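Local coordinates for tail fiber protein (Acinetobacter phage AM24, PDB 5W5P) that probably recognises, and may degrade, the capsular polysaccharide of its Acinetobacter baumannii host as the tailspike of the phage, at residues Q124-K127 against A128-V131; V175-N178 against T179-T183; R250-T253 against T254-Q258. All blocks are in the same frame, centred on the assembly; numbering follows the deposited sequence.

The three contacts follow one another along the chain and are all local, each within one continuous run of residues. Interaction 1 lies on the helix that precedes the parallel beta-helix, while interactions 2 and 3 shape turns between its strands. Interactions 1 and 2 have centres about 16 Å apart and touch: Val-125 CG1 of the helix packs on Phe-182 CE1 at 4.3 Å, so the helix touches the start of the strand that leaves the turn. Interaction 3 stands apart, its centre about 19 Å from that of interaction 2 and about 29 Å from that of interaction 1. A bound zinc ion lies about 11 Å from the side chain of Ala-128, so that residue is not part of its first shell.

Interaction 1: residues Q124-K127 against A128-V131; sequences QVQK and AVDV
The amide of Gln-126 and the carboxylate of Asp-130 lie nearly parallel, their planes 9° apart, with NE2 of Gln-126 donating to OD1 of Asp-130 at 3.2 Å. The donor meets OD1 on its syn side but from out of the carboxylate plane, and the bond is bent, with an N-H...O angle of 140°. Beside this amide, Val-129 CB comes within 3.9 Å of Gln-126 NE2. With CG anti to the backbone N (chi1 -175°) and the chain bent at the next torsion, glutamine is long enough to reach forward along the helix to Asp-130, one turn on, while the same nitrogen also donates to Gly-152 O. Underneath runs the i to i+4 bonding of helix 122-132, which leads into the parallel beta-helix: Val-129 N meets Val-125 O at 3.0 Å and Asp-130 N meets Gln-126 O at 3.1 Å. The bond from Val-131 N to Lys-127 O, at 3.4 Å, is weak. The apolar residues suit the buried side: Val-125, Ala-128 and Val-129 pack on strand 135-140, and both valines also on strand 151-153. Lys-127 runs extended beyond CG, which lets its NZ reach Asn-85 O.

Interaction 2: residues V175-N178 against T179-T183; sequences VYSN and TGIFT
Two backbone N-H groups converge on one polar atom, OG of Ser-177. Gly-180 N donates to Ser-177 OG at 2.8 Å, and Thr-179 N donates to Ser-177 OG at 3.2 Å, the former bond being fairly straight at 158°. OG can serve both because it stands anti to its own backbone N (chi1 176°), turned into the bend; serine suits the place by pairing a short arm with an acceptor. The bond to the residue two positions on defines an ST turn. It helps the chain double back after strand 172-175 and enter strand 182-184, at a corner of the parallel beta-helix. Gly-180 adopts backbone angles at which a CB would press against the carbonyl oxygen of Thr-179, so glycine fits there. The apolar contacts fill the inside of the bend. Ile-181 crosses Val-175 at about a right angle, its CG2 lying 3.7 Å from Val-175 CG1. The same methyl, Ile-181 CG2, also meets Ser-177 CB at 3.7 Å. Branched side chains serve well here, since Ile-181 CD1 can reach Val-175 CG2 at 4.0 Å while CG2 packs against the serine CB. Phe-210 covers both Val-175 and Ile-181, and Met-147 lies against Ile-181.

Interaction 3: residues R250-T253 against T254-Q258; sequences RNET and TGYVQ
Thr-254, whose CG2 methyl rests 3.4 Å from Thr-253 O, donates a hydrogen bond from its OG1 to Gly-255 O at 3.0 Å. The donor lies 25° from the carbonyl plane, and the bond ties the threonine hydroxyl to the backbone just ahead of it as the chain heads for strand 257-258. The main packing is between Glu-252 and Tyr-256, which cross at about a right angle. The methylene CG of Glu-252 meets Tyr-256 CD1 at 3.5 Å, and Glu-252 CB lies 3.4 Å from Thr-254 O. Glutamate suits this place because its two halves do different jobs: the aliphatic part packs against the CD1-CE1 side of the ring, while a bend at chi2 (-55°) carries the carboxylate away to a salt bridge from OE1 to Arg-278. The Tyr-256 ring is hemmed in further. Thr-254 O and Gln-258 NE2 lie at its edge, in plane, Arg-249 makes a cation-pi contact with it, and Phe-280 meets it with the two ring planes at about 80°. At the far end of the ring, Tyr-256 OH comes 4.0 Å from Arg-250 CB, where the aliphatic part of the arginine brushes past. Anchored here by Tyr-256, the segment is a surface loop leading from strand 241-244 to strand 257-258, the kind of connection that links strands of a parallel beta-helix, the fold common among phage tailspikes.

Interaction 1: residues Q124-K127 against A128-V131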
# COMPACT_ATOMS: atom_id res chain seq x y z
N GLN A 124 33.57 -1.81 23.15
CA GLN A 124 34.20 -2.37 21.97
C GLN A 124 33.36 -2.12 20.72
O GLN A 124 33.91 -1.86 19.65
CB GLN A 124 34.45 -3.87 22.16
CG GLN A 124 35.50 -4.20 23.21
CD GLN A 124 34.94 -4.22 24.63
OE1 GLN A 124 33.93 -4.88 24.90
NE2 GLN A 124 35.60 -3.51 25.54
N VAL A 125 32.03 -2.20 20.85
CA VAL A 125 31.15 -1.82 19.75
C VAL A 125 31.37 -0.36 19.39
O VAL A 125 31.39 0.02 18.21
CB VAL A 125 29.68 -2.10 20.11
CG1 VAL A 125 28.74 -1.52 19.06
CG2 VAL A 125 29.44 -3.60 20.26
N GLN A 126 31.54 0.50 20.40
CA GLN A 126 31.81 1.91 20.14
C GLN A 126 33.10 2.10 19.35
O GLN A 126 33.17 2.95 18.46
CB GLN A 126 31.87 2.69 21.45
CG GLN A 126 32.02 4.19 21.28
CD GLN A 126 30.77 4.84 20.72
OE1 GLN A 126 29.78 5.03 21.43
NE2 GLN A 126 30.80 5.18 19.43
N LYS A 127 34.12 1.30 19.66
CA LYS A 127 35.38 1.40 18.93
C LYS A 127 35.20 1.02 17.46
O LYS A 127 35.78 1.66 16.57
CB LYS A 127 36.44 0.51 19.58
CG LYS A 127 37.04 1.08 20.86
CD LYS A 127 38.10 0.15 21.43
CE LYS A 127 38.98 0.85 22.46
NZ LYS A 127 40.19 0.03 22.78
N ALA A 128 34.41 -0.01 17.19
CA ALA A 128 34.13 -0.38 15.80
C ALA A 128 33.33 0.70 15.08
O ALA A 128 33.52 0.91 13.87
CB ALA A 128 33.40 -1.72 15.75
N VAL A 129 32.44 1.40 15.79
CA VAL A 129 31.69 2.51 15.18
C VAL A 129 32.64 3.62 14.75
O VAL A 129 32.53 4.16 13.65
CB VAL A 129 30.62 3.04 16.15
CG1 VAL A 129 30.04 4.36 15.66
CG2 VAL A 129 29.51 2.03 16.36
N ASP A 130 33.61 3.95 15.61
CA ASP A 130 34.45 5.12 15.37
C ASP A 130 35.34 4.94 14.15
O ASP A 130 35.57 5.89 13.39
CB ASP A 130 35.28 5.42 16.62
CG ASP A 130 34.41 5.66 17.84
OD1 ASP A 130 33.27 6.15 17.67
OD2 ASP A 130 34.86 5.36 18.96
N VAL A 131 35.86 3.72 13.92
CA VAL A 131 36.76 3.50 12.79
C VAL A 131 36.04 3.15 11.50
O VAL A 131 36.67 3.12 10.44
CB VAL A 131 37.80 2.40 13.11
CG1 VAL A 131 38.56 2.74 14.38
CG2 VAL A 131 37.11 1.04 13.25

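Interaction 2: residues V175-N178 against T179-T183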
# COMPACT_ATOMS: atom_id res chain seq x y z
N VAL A 175 20.26 -7.10 24.85
CA VAL A 175 20.07 -5.66 25.02
C VAL A 175 19.69 -5.38 26.47
O VAL A 175 18.80 -6.02 27.03
CB VAL A 175 18.99 -5.14 24.06
CG1 VAL A 175 18.92 -3.62 24.13
CG2 VAL A 175 19.27 -5.61 22.64
N TYR A 176 20.38 -4.40 27.07
CA TYR A 176 20.11 -3.96 28.44
C TYR A 176 20.19 -2.43 28.43
O TYR A 176 21.27 -1.86 28.60
CB TYR A 176 21.09 -4.57 29.43
CG TYR A 176 20.89 -6.05 29.65
CD1 TYR A 176 21.51 -6.98 28.82
CD2 TYR A 176 20.09 -6.52 30.68
CE1 TYR A 176 21.34 -8.34 29.01
CE2 TYR A 176 19.91 -7.88 30.88
CZ TYR A 176 20.54 -8.78 30.04
OH TYR A 176 20.37 -10.13 30.23
N SER A 177 19.05 -1.78 28.25
CA SER A 177 19.02 -0.32 28.21
C SER A 177 17.59 0.16 28.37
O SER A 177 16.68 -0.36 27.71
CB SER A 177 19.61 0.21 26.90
OG SER A 177 19.49 1.62 26.83
N ASN A 178 17.40 1.16 29.23
CA ASN A 178 16.11 1.82 29.41
C ASN A 178 15.86 2.91 28.37
O ASN A 178 14.72 3.37 28.26
CB ASN A 178 16.02 2.41 30.81
CG ASN A 178 14.60 2.66 31.26
OD1 ASN A 178 13.65 2.11 30.69
ND2 ASN A 178 14.43 3.50 32.27
N THR A 179 16.88 3.31 27.62
CA THR A 179 16.76 4.42 26.68
C THR A 179 17.11 4.06 25.24
O THR A 179 16.61 4.72 24.32
CB THR A 179 17.66 5.59 27.12
OG1 THR A 179 19.03 5.19 27.06
CG2 THR A 179 17.32 6.03 28.54
N GLY A 180 17.94 3.04 25.02
CA GLY A 180 18.36 2.67 23.68
C GLY A 180 19.86 2.42 23.58
O GLY A 180 20.66 3.34 23.79
N ILE A 181 20.25 1.18 23.26
CA ILE A 181 21.68 0.86 23.17
C ILE A 181 22.34 1.59 22.02
O ILE A 181 23.57 1.70 21.99
CB ILE A 181 21.93 -0.65 23.04
CG1 ILE A 181 21.00 -1.26 21.99
CG2 ILE A 181 21.81 -1.35 24.39
CD1 ILE A 181 21.55 -2.52 21.37
N PHE A 182 21.57 2.07 21.05
CA PHE A 182 22.09 2.85 19.94
C PHE A 182 21.45 4.23 19.98
O PHE A 182 20.22 4.35 20.08
CB PHE A 182 21.82 2.15 18.61
CG PHE A 182 22.72 0.97 18.37
CD1 PHE A 182 24.09 1.15 18.21
CD2 PHE A 182 22.20 -0.32 18.32
CE1 PHE A 182 24.93 0.06 18.00
CE2 PHE A 182 23.04 -1.41 18.12
CZ PHE A 182 24.40 -1.22 17.95
N THR A 183 22.29 5.26 19.93
CA THR A 183 21.83 6.64 19.97
C THR A 183 22.81 7.48 19.17
O THR A 183 23.70 6.95 18.49
CB THR A 183 21.68 7.11 21.42
OG1 THR A 183 21.12 8.43 21.45
CG2 THR A 183 23.04 7.13 22.12

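Interaction 3: residues R250-T253 against T254-Q258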
# COMPACT_ATOMS: atom_id res chain seq x y z
N ARG A 250 12.80 20.76 21.08
CA ARG A 250 12.28 21.60 19.99
C ARG A 250 10.90 22.10 20.39
O ARG A 250 10.76 22.65 21.50
CB ARG A 250 12.34 20.81 18.69
CG ARG A 250 13.74 20.67 18.14
CD ARG A 250 13.88 21.42 16.83
NE ARG A 250 13.48 20.59 15.70
CZ ARG A 250 12.55 20.93 14.82
NH1 ARG A 250 11.91 22.09 14.94
NH2 ARG A 250 12.25 20.11 13.81
N ASN A 251 9.87 21.95 19.56
CA ASN A 251 8.53 22.45 19.83
C ASN A 251 7.66 21.46 20.58
O ASN A 251 6.45 21.68 20.68
CB ASN A 251 7.83 22.82 18.52
CG ASN A 251 8.73 23.57 17.55
OD1 ASN A 251 9.16 24.69 17.83
ND2 ASN A 251 9.02 22.94 16.41
N GLU A 252 8.23 20.37 21.10
CA GLU A 252 7.45 19.30 21.70
C GLU A 252 7.67 19.26 23.21
O GLU A 252 8.79 19.44 23.69
CB GLU A 252 7.81 17.95 21.08
CG GLU A 252 7.67 17.91 19.58
CD GLU A 252 6.29 18.33 19.10
OE1 GLU A 252 5.29 18.00 19.76
OE2 GLU A 252 6.22 19.00 18.04
N THR A 253 6.58 19.01 23.94
CA THR A 253 6.62 18.89 25.39
C THR A 253 6.80 17.46 25.85
O THR A 253 6.89 17.21 27.06
CB THR A 253 5.35 19.48 26.00
OG1 THR A 253 4.20 18.93 25.34
CG2 THR A 253 5.34 20.99 25.85
N THR A 254 6.84 16.50 24.93
CA THR A 254 7.19 15.12 25.21
C THR A 254 8.24 14.67 24.20
O THR A 254 8.57 15.39 23.26
CB THR A 254 5.96 14.19 25.12
OG1 THR A 254 5.56 14.07 23.75
CG2 THR A 254 4.81 14.74 25.94
N GLY A 255 8.77 13.47 24.41
CA GLY A 255 9.60 12.86 23.40
C GLY A 255 8.81 12.55 22.14
O GLY A 255 7.58 12.50 22.14
N TYR A 256 9.53 12.33 21.05
CA TYR A 256 8.88 11.97 19.80
C TYR A 256 9.85 11.19 18.92
O TYR A 256 11.07 11.25 19.09
CB TYR A 256 8.36 13.21 19.06
CG TYR A 256 9.42 14.21 18.66
CD1 TYR A 256 9.82 15.21 19.54
CD2 TYR A 256 10.01 14.16 17.40
CE1 TYR A 256 10.78 16.14 19.17
CE2 TYR A 256 10.97 15.08 17.03
CZ TYR A 256 11.35 16.07 17.91
OH TYR A 256 12.31 16.98 17.54
N VAL A 257 9.27 10.46 17.97
CA VAL A 257 10.02 9.75 16.95
C VAL A 257 9.81 10.47 15.63
O VAL A 257 8.76 11.10 15.40
CB VAL A 257 9.61 8.26 16.86
CG1 VAL A 257 9.80 7.57 18.21
CG2 VAL A 257 8.17 8.13 16.38
N GLN A 258 10.80 10.40 14.75
CA GLN A 258 10.74 11.12 13.49
C GLN A 258 11.34 10.27 12.38
O GLN A 258 12.51 9.90 12.45
CB GLN A 258 11.44 12.48 13.60
CG GLN A 258 11.70 13.15 12.28
CD GLN A 258 12.43 14.47 12.43
OE1 GLN A 258 13.11 14.92 11.51
NE2 GLN A 258 12.27 15.11 13.58